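PDB 4ZCF: type III restriction-modification enzyme EcoP15I Res subunit from Escherichia coli, which cuts DNA as a type III restriction endonuclease, recognising two inversely oriented CAGCAG sites together with its Mod subunit and cleaving 25-27 base pairs downstream of one. Local coordinates for residues L216-H229 and I241-T255. Sequence-based numbering, arbitrary orientation.
Sequences LRAVKPFIIIDEPH and IEKFNAQYIIRYGAT. With AMP (adenosine monophosphate), chain H.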
loop_
_atom_site.group_PDB
_atom_site.type_symbol
_atom_site.label_atom_id
_atom_site.label_comp_id
_atom_site.label_asym_id
_atom_site.label_seq_id
_atom_site.Cartn_x
_atom_site.Cartn_y
_atom_site.Cartn_z
ATOM N N LEU C 216 -16.188 1.397 15.350
ATOM C CA LEU C 216 -16.470 2.838 15.343
ATOM C C LEU C 216 -17.351 3.247 16.507
ATOM O O LEU C 216 -17.123 4.303 17.104
ATOM C CB LEU C 216 -17.060 3.310 14.013
ATOM C CG LEU C 216 -16.132 3.253 12.784
ATOM C CD1 LEU C 216 -16.909 3.062 11.532
ATOM C CD2 LEU C 216 -15.285 4.481 12.669
ATOM N N ARG C 217 -18.333 2.396 16.865
ATOM C CA ARG C 217 -19.210 2.636 18.009
ATOM C C ARG C 217 -18.383 2.749 19.312
ATOM O O ARG C 217 -18.587 3.693 20.077
ATOM C CB ARG C 217 -20.283 1.549 18.105
ATOM C CG ARG C 217 -21.237 1.757 19.281
ATOM C CD ARG C 217 -22.035 0.527 19.633
ATOM N NE ARG C 217 -22.901 0.091 18.532
ATOM C CZ ARG C 217 -22.792 -1.078 17.909
ATOM N NH1 ARG C 217 -21.854 -1.944 18.270
ATOM N NH2 ARG C 217 -23.626 -1.396 16.931
ATOM N N ALA C 218 -17.412 1.825 19.517
ATOM C CA ALA C 218 -16.508 1.741 20.678
ATOM C C ALA C 218 -15.561 2.941 20.857
ATOM O O ALA C 218 -15.041 3.160 21.963
ATOM C CB ALA C 218 -15.705 0.457 20.614
ATOM N N VAL C 219 -15.315 3.692 19.769
ATOM C CA VAL C 219 -14.463 4.883 19.751
ATOM C C VAL C 219 -15.193 6.071 20.462
ATOM O O VAL C 219 -14.545 7.049 20.857
ATOM C CB VAL C 219 -14.026 5.158 18.280
ATOM C CG1 VAL C 219 -14.006 6.638 17.918
ATOM C CG2 VAL C 219 -12.689 4.503 17.980
ATOM N N LYS C 220 -16.531 5.925 20.680
ATOM C CA LYS C 220 -17.447 6.892 21.295
ATOM C C LYS C 220 -17.365 8.178 20.474
ATOM O O LYS C 220 -16.753 9.148 20.908
ATOM C CB LYS C 220 -17.145 7.101 22.801
ATOM C CG LYS C 220 -17.355 5.866 23.673
ATOM C CD LYS C 220 -16.659 6.053 25.022
ATOM C CE LYS C 220 -16.262 4.748 25.682
ATOM N NZ LYS C 220 -14.970 4.870 26.415
ATOM N N PRO C 221 -17.885 8.188 19.228
ATOM C CA PRO C 221 -17.663 9.365 18.371
ATOM C C PRO C 221 -18.638 10.535 18.463
ATOM O O PRO C 221 -19.772 10.384 18.922
ATOM C CB PRO C 221 -17.656 8.760 16.964
ATOM C CG PRO C 221 -18.551 7.572 17.065
ATOM C CD PRO C 221 -18.597 7.117 18.495
ATOM N N PHE C 222 -18.186 11.693 17.953
ATOM C CA PHE C 222 -18.962 12.919 17.777
ATOM C C PHE C 222 -19.189 13.011 16.261
ATOM O O PHE C 222 -18.220 13.066 15.496
ATOM C CB PHE C 222 -18.195 14.154 18.323
ATOM C CG PHE C 222 -18.595 14.580 19.719
ATOM C CD1 PHE C 222 -18.404 13.735 20.805
ATOM C CD2 PHE C 222 -19.179 15.818 19.945
ATOM C CE1 PHE C 222 -18.776 14.131 22.090
ATOM C CE2 PHE C 222 -19.551 16.210 21.233
ATOM C CZ PHE C 222 -19.357 15.361 22.294
ATOM N N ILE C 223 -20.458 12.941 15.825
ATOM C CA ILE C 223 -20.807 12.923 14.401
ATOM C C ILE C 223 -21.382 14.216 13.880
ATOM O O ILE C 223 -22.343 14.711 14.445
ATOM C CB ILE C 223 -21.708 11.714 14.019
ATOM C CG1 ILE C 223 -21.103 10.373 14.479
ATOM C CG2 ILE C 223 -22.021 11.722 12.518
ATOM C CD1 ILE C 223 -21.931 9.176 14.152
ATOM N N ILE C 224 -20.832 14.699 12.742
ATOM C CA ILE C 224 -21.246 15.875 11.988
ATOM C C ILE C 224 -22.037 15.406 10.756
ATOM O O ILE C 224 -21.563 14.540 10.021
ATOM C CB ILE C 224 -20.005 16.716 11.544
ATOM C CG1 ILE C 224 -19.042 17.077 12.717
ATOM C CG2 ILE C 224 -20.374 17.924 10.654
ATOM C CD1 ILE C 224 -19.534 18.067 13.773
ATOM N N ILE C 225 -23.212 16.006 10.509
ATOM C CA ILE C 225 -24.009 15.723 9.324
ATOM C C ILE C 225 -24.110 16.958 8.433
ATOM O O ILE C 225 -24.639 17.990 8.858
ATOM C CB ILE C 225 -25.356 15.002 9.612
ATOM C CG1 ILE C 225 -25.103 13.492 9.769
ATOM C CG2 ILE C 225 -26.379 15.215 8.472
ATOM C CD1 ILE C 225 -25.227 13.017 11.040
ATOM N N ASP C 226 -23.553 16.837 7.203
ATOM C CA ASP C 226 -23.523 17.842 6.145
ATOM C C ASP C 226 -24.752 17.617 5.269
ATOM O O ASP C 226 -24.941 16.510 4.754
ATOM C CB ASP C 226 -22.231 17.682 5.321
ATOM C CG ASP C 226 -21.758 18.937 4.616
ATOM O OD1 ASP C 226 -22.495 19.446 3.760
ATOM O OD2 ASP C 226 -20.613 19.358 4.866
ATOM N N GLU C 227 -25.588 18.664 5.105
ATOM C CA GLU C 227 -26.868 18.656 4.357
ATOM C C GLU C 227 -27.797 17.590 4.986
ATOM O O GLU C 227 -27.864 16.473 4.477
ATOM C CB GLU C 227 -26.682 18.469 2.825
ATOM C CG GLU C 227 -25.482 19.183 2.207
ATOM C CD GLU C 227 -25.559 20.680 1.962
ATOM O OE1 GLU C 227 -26.360 21.373 2.633
ATOM O OE2 GLU C 227 -24.774 21.168 1.115
ATOM N N PRO C 228 -28.441 17.879 6.153
ATOM C CA PRO C 228 -29.217 16.830 6.842
ATOM C C PRO C 228 -30.475 16.363 6.145
ATOM O O PRO C 228 -31.028 15.331 6.528
ATOM C CB PRO C 228 -29.496 17.440 8.217
ATOM C CG PRO C 228 -29.450 18.891 8.002
ATOM C CD PRO C 228 -28.463 19.146 6.915
ATOM N N HIS C 229 -30.925 17.127 5.133
ATOM C CA HIS C 229 -32.101 16.855 4.319
ATOM C C HIS C 229 -31.885 15.658 3.379
ATOM O O HIS C 229 -32.844 15.172 2.783
ATOM C CB HIS C 229 -32.493 18.113 3.523
ATOM C CG HIS C 229 -31.445 18.614 2.571
ATOM N ND1 HIS C 229 -31.572 18.443 1.201
ATOM C CD2 HIS C 229 -30.321 19.334 2.816
ATOM C CE1 HIS C 229 -30.522 19.045 0.661
ATOM N NE2 HIS C 229 -29.741 19.599 1.593
ATOM N N ILE C 241 -26.383 5.149 10.697
ATOM C CA ILE C 241 -25.661 6.161 11.500
ATOM C C ILE C 241 -26.027 5.942 12.973
ATOM O O ILE C 241 -25.137 5.993 13.832
ATOM C CB ILE C 241 -25.941 7.621 11.014
ATOM C CG1 ILE C 241 -25.414 7.850 9.572
ATOM C CG2 ILE C 241 -25.381 8.691 11.998
ATOM C CD1 ILE C 241 -26.022 9.032 8.815
ATOM N N GLU C 242 -27.318 5.615 13.256
ATOM C CA GLU C 242 -27.795 5.284 14.622
ATOM C C GLU C 242 -27.008 4.113 15.254
ATOM O O GLU C 242 -26.806 4.110 16.463
ATOM C CB GLU C 242 -29.303 4.978 14.655
ATOM C CG GLU C 242 -30.198 6.205 14.612
ATOM C CD GLU C 242 -31.692 5.992 14.404
ATOM O OE1 GLU C 242 -32.178 4.845 14.546
ATOM O OE2 GLU C 242 -32.389 6.997 14.136
ATOM N N LYS C 243 -26.531 3.156 14.430
ATOM C CA LYS C 243 -25.754 1.992 14.865
ATOM C C LYS C 243 -24.439 2.356 15.577
ATOM O O LYS C 243 -23.895 1.509 16.289
ATOM C CB LYS C 243 -25.432 1.084 13.669
ATOM C CG LYS C 243 -26.542 0.161 13.199
ATOM C CD LYS C 243 -26.111 -0.526 11.896
ATOM C CE LYS C 243 -27.137 -1.499 11.389
ATOM N NZ LYS C 243 -26.965 -1.767 9.937
ATOM N N PHE C 244 -23.903 3.581 15.354
ATOM C CA PHE C 244 -22.645 4.030 15.975
ATOM C C PHE C 244 -22.778 4.443 17.438
ATOM O O PHE C 244 -21.754 4.691 18.079
ATOM C CB PHE C 244 -22.008 5.189 15.189
ATOM C CG PHE C 244 -21.559 4.861 13.792
ATOM C CD1 PHE C 244 -20.750 3.759 13.545
ATOM C CD2 PHE C 244 -21.900 5.685 12.726
ATOM C CE1 PHE C 244 -20.340 3.454 12.249
ATOM C CE2 PHE C 244 -21.477 5.392 11.436
ATOM C CZ PHE C 244 -20.701 4.276 11.203
ATOM N N ASN C 245 -24.025 4.575 17.948
ATOM C CA ASN C 245 -24.340 5.035 19.301
ATOM C C ASN C 245 -23.423 6.210 19.685
ATOM O O ASN C 245 -22.620 6.141 20.645
ATOM C CB ASN C 245 -24.381 3.875 20.327
ATOM C CG ASN C 245 -25.481 2.860 20.038
ATOM O OD1 ASN C 245 -25.224 1.714 19.640
ATOM N ND2 ASN C 245 -26.740 3.265 20.190
ATOM N N ALA C 246 -23.481 7.246 18.816
ATOM C CA ALA C 246 -22.689 8.468 18.887
ATOM C C ALA C 246 -23.011 9.284 20.146
ATOM O O ALA C 246 -24.156 9.270 20.617
ATOM C CB ALA C 246 -22.926 9.299 17.646
ATOM N N GLN C 247 -21.995 9.982 20.699
ATOM C CA GLN C 247 -22.176 10.794 21.903
ATOM C C GLN C 247 -23.179 11.899 21.652
ATOM O O GLN C 247 -24.104 12.054 22.446
ATOM C CB GLN C 247 -20.843 11.349 22.436
ATOM C CG GLN C 247 -20.036 10.354 23.257
ATOM C CD GLN C 247 -18.714 10.937 23.696
ATOM O OE1 GLN C 247 -18.631 11.735 24.629
ATOM N NE2 GLN C 247 -17.642 10.541 23.045
ATOM N N TYR C 248 -23.009 12.640 20.529
ATOM C CA TYR C 248 -23.829 13.772 20.066
ATOM C C TYR C 248 -23.696 13.911 18.561
ATOM O O TYR C 248 -22.614 13.678 18.015
ATOM C CB TYR C 248 -23.373 15.099 20.716
ATOM C CG TYR C 248 -23.685 15.202 22.189
ATOM C CD1 TYR C 248 -22.782 14.749 23.148
ATOM C CD2 TYR C 248 -24.880 15.760 22.630
ATOM C CE1 TYR C 248 -23.084 14.798 24.506
ATOM C CE2 TYR C 248 -25.191 15.817 23.986
ATOM C CZ TYR C 248 -24.288 15.334 24.920
ATOM O OH TYR C 248 -24.586 15.376 26.255
ATOM N N ILE C 249 -24.782 14.332 17.900
ATOM C CA ILE C 249 -24.835 14.541 16.452
ATOM C C ILE C 249 -25.110 16.022 16.122
ATOM O O ILE C 249 -26.163 16.544 16.491
ATOM C CB ILE C 249 -25.842 13.565 15.763
ATOM C CG1 ILE C 249 -25.447 12.077 15.970
ATOM C CG2 ILE C 249 -26.009 13.880 14.286
ATOM C CD1 ILE C 249 -26.600 11.162 16.158
ATOM N N ILE C 250 -24.176 16.687 15.406
ATOM C CA ILE C 250 -24.348 18.089 15.015
ATOM C C ILE C 250 -24.640 18.184 13.510
ATOM O O ILE C 250 -23.753 17.888 12.712
ATOM C CB ILE C 250 -23.215 19.051 15.503
ATOM C CG1 ILE C 250 -22.645 18.673 16.898
ATOM C CG2 ILE C 250 -23.761 20.480 15.538
ATOM C CD1 ILE C 250 -21.487 17.697 16.946
ATOM N N ARG C 251 -25.895 18.562 13.131
ATOM C CA ARG C 251 -26.361 18.641 11.729
ATOM C C ARG C 251 -26.218 20.045 11.168
ATOM O O ARG C 251 -26.606 21.014 11.827
ATOM C CB ARG C 251 -27.806 18.147 11.562
ATOM C CG ARG C 251 -28.129 16.797 12.218
ATOM C CD ARG C 251 -29.541 16.311 11.878
ATOM N NE ARG C 251 -30.588 17.213 12.376
ATOM C CZ ARG C 251 -31.888 17.098 12.112
ATOM N NH1 ARG C 251 -32.338 16.098 11.361
ATOM N NH2 ARG C 251 -32.752 17.982 12.601
ATOM N N TYR C 252 -25.670 20.161 9.949
ATOM C CA TYR C 252 -25.390 21.457 9.324
ATOM C C TYR C 252 -25.963 21.546 7.957
ATOM O O TYR C 252 -25.664 20.706 7.101
ATOM C CB TYR C 252 -23.871 21.700 9.231
ATOM C CG TYR C 252 -23.199 21.865 10.574
ATOM C CD1 TYR C 252 -22.809 20.755 11.319
ATOM C CD2 TYR C 252 -22.886 23.130 11.068
ATOM C CE1 TYR C 252 -22.150 20.899 12.535
ATOM C CE2 TYR C 252 -22.239 23.285 12.293
ATOM C CZ TYR C 252 -21.892 22.166 13.032
ATOM O OH TYR C 252 -21.277 22.298 14.246
ATOM N N GLY C 253 -26.733 22.596 7.728
ATOM C CA GLY C 253 -27.324 22.803 6.421
ATOM C C GLY C 253 -28.253 23.981 6.337
ATOM O O GLY C 253 -28.440 24.720 7.305
ATOM N N ALA C 254 -28.837 24.144 5.155
ATOM C CA ALA C 254 -29.775 25.201 4.829
ATOM C C ALA C 254 -31.210 24.639 4.757
ATOM O O ALA C 254 -32.174 25.416 4.762
ATOM C CB ALA C 254 -29.378 25.813 3.504
ATOM N N THR C 255 -31.344 23.285 4.700
ATOM C CA THR C 255 -32.632 22.589 4.603
ATOM C C THR C 255 -32.846 21.524 5.688
ATOM O O THR C 255 -32.057 20.583 5.817
ATOM C CB THR C 255 -32.870 22.039 3.183
ATOM O OG1 THR C 255 -32.530 23.041 2.228
ATOM C CG2 THR C 255 -34.308 21.577 2.963
HETATM P P AMP H . -19.931 21.599 1.662
HETATM O O1P AMP H . -21.089 20.908 1.045
HETATM O O2P AMP H . -20.561 22.506 2.653
HETATM O O3P AMP H . -19.279 20.560 2.499
HETATM O "O5'" AMP H . -18.936 22.276 0.615
HETATM C "C5'" AMP H . -18.649 23.661 0.691
HETATM C "C4'" AMP H . -17.241 23.960 0.284
HETATM O "O4'" AMP H . -16.971 25.385 0.393
HETATM C "C3'" AMP H . -16.278 23.295 1.204
HETATM O "O3'" AMP H . -15.924 22.022 0.663
HETATM C "C2'" AMP H . -15.132 24.215 1.328
HETATM O "O2'" AMP H . -14.120 23.900 0.361
HETATM C "C1'" AMP H . -15.668 25.574 1.016
HETATM N N9 AMP H . -15.734 26.440 2.125
HETATM C C8 AMP H . -16.551 26.250 3.142
HETATM N N7 AMP H . -16.415 27.269 4.034
HETATM C C5 AMP H . -15.434 28.190 3.445
HETATM C C6 AMP H . -14.812 29.428 3.774
HETATM N N6 AMP H . -15.124 30.099 4.984
HETATM N N1 AMP H . -13.907 29.955 2.909
HETATM C C2 AMP H . -13.580 29.351 1.776
HETATM N N3 AMP H . -14.118 28.193 1.404
HETATM C C4 AMP H . -15.038 27.566 2.174
#
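Strands 222-226 and 248-253 run side by side in parallel, 18° apart, as neighbours in the sheet of the helicase-like P-loop domain, and with helix 236-242 they form a beta-alpha-beta unit. Backbone bonds alternate between them: Ile223 N gives to Tyr248 O, Ile223 O receives Ile250 N, and Ile225 repeats the pattern, its O taking Tyr252 N at 2.6 Å. Beta-branched isoleucines suit such buried strands. On the face carrying Ile223 and Ile225, Ile223 has CG1 anti to its carbonyl carbon (chi1 -53°), which sends CD1 against Ala246 CB (3.6 Å) and Phe244 CD2, the Ile223 and Phe244 side chains crossing at about a right angle, while Ile225 CD1 meets Ile249 CG2. On the other face Ile224 CD1 touches Ile250 CD1 and its CG2 lies 3.8 Å from Tyr252 CD1; helix 90-105 packs here. Phe222 and Tyr248 lie alongside each other, their ring planes 41° apart.

At the N-terminal end, Gln247 reaches out extended, and its NE2 gives a 2.7 Å bond to Lys220 O from above the carbonyl plane. The Arg217 guanidinium, salt-bridged to Asp214, makes weak, bent bonds through NE to Lys243 O and Asn245 OD1. With an alanine here, Asp214 would lose this arginine as a partner, and the type I turn 242-245 would probably be less firmly tied to helix 212-217.

At the other end Asp226 and Glu227 open the DEPH sequence, a DExH form of the Walker B motif (helicase motif II). Asp226 OD2, hydrogen-bonded by Tyr94 OH, lies 3.0 Å from AMP O3P, and Glu227 OE1 forms a salt bridge with Lys90. Beyond Gly253, Thr255 CB sits over one face of the His229 imidazole, 4.0 Å from the ring centroid.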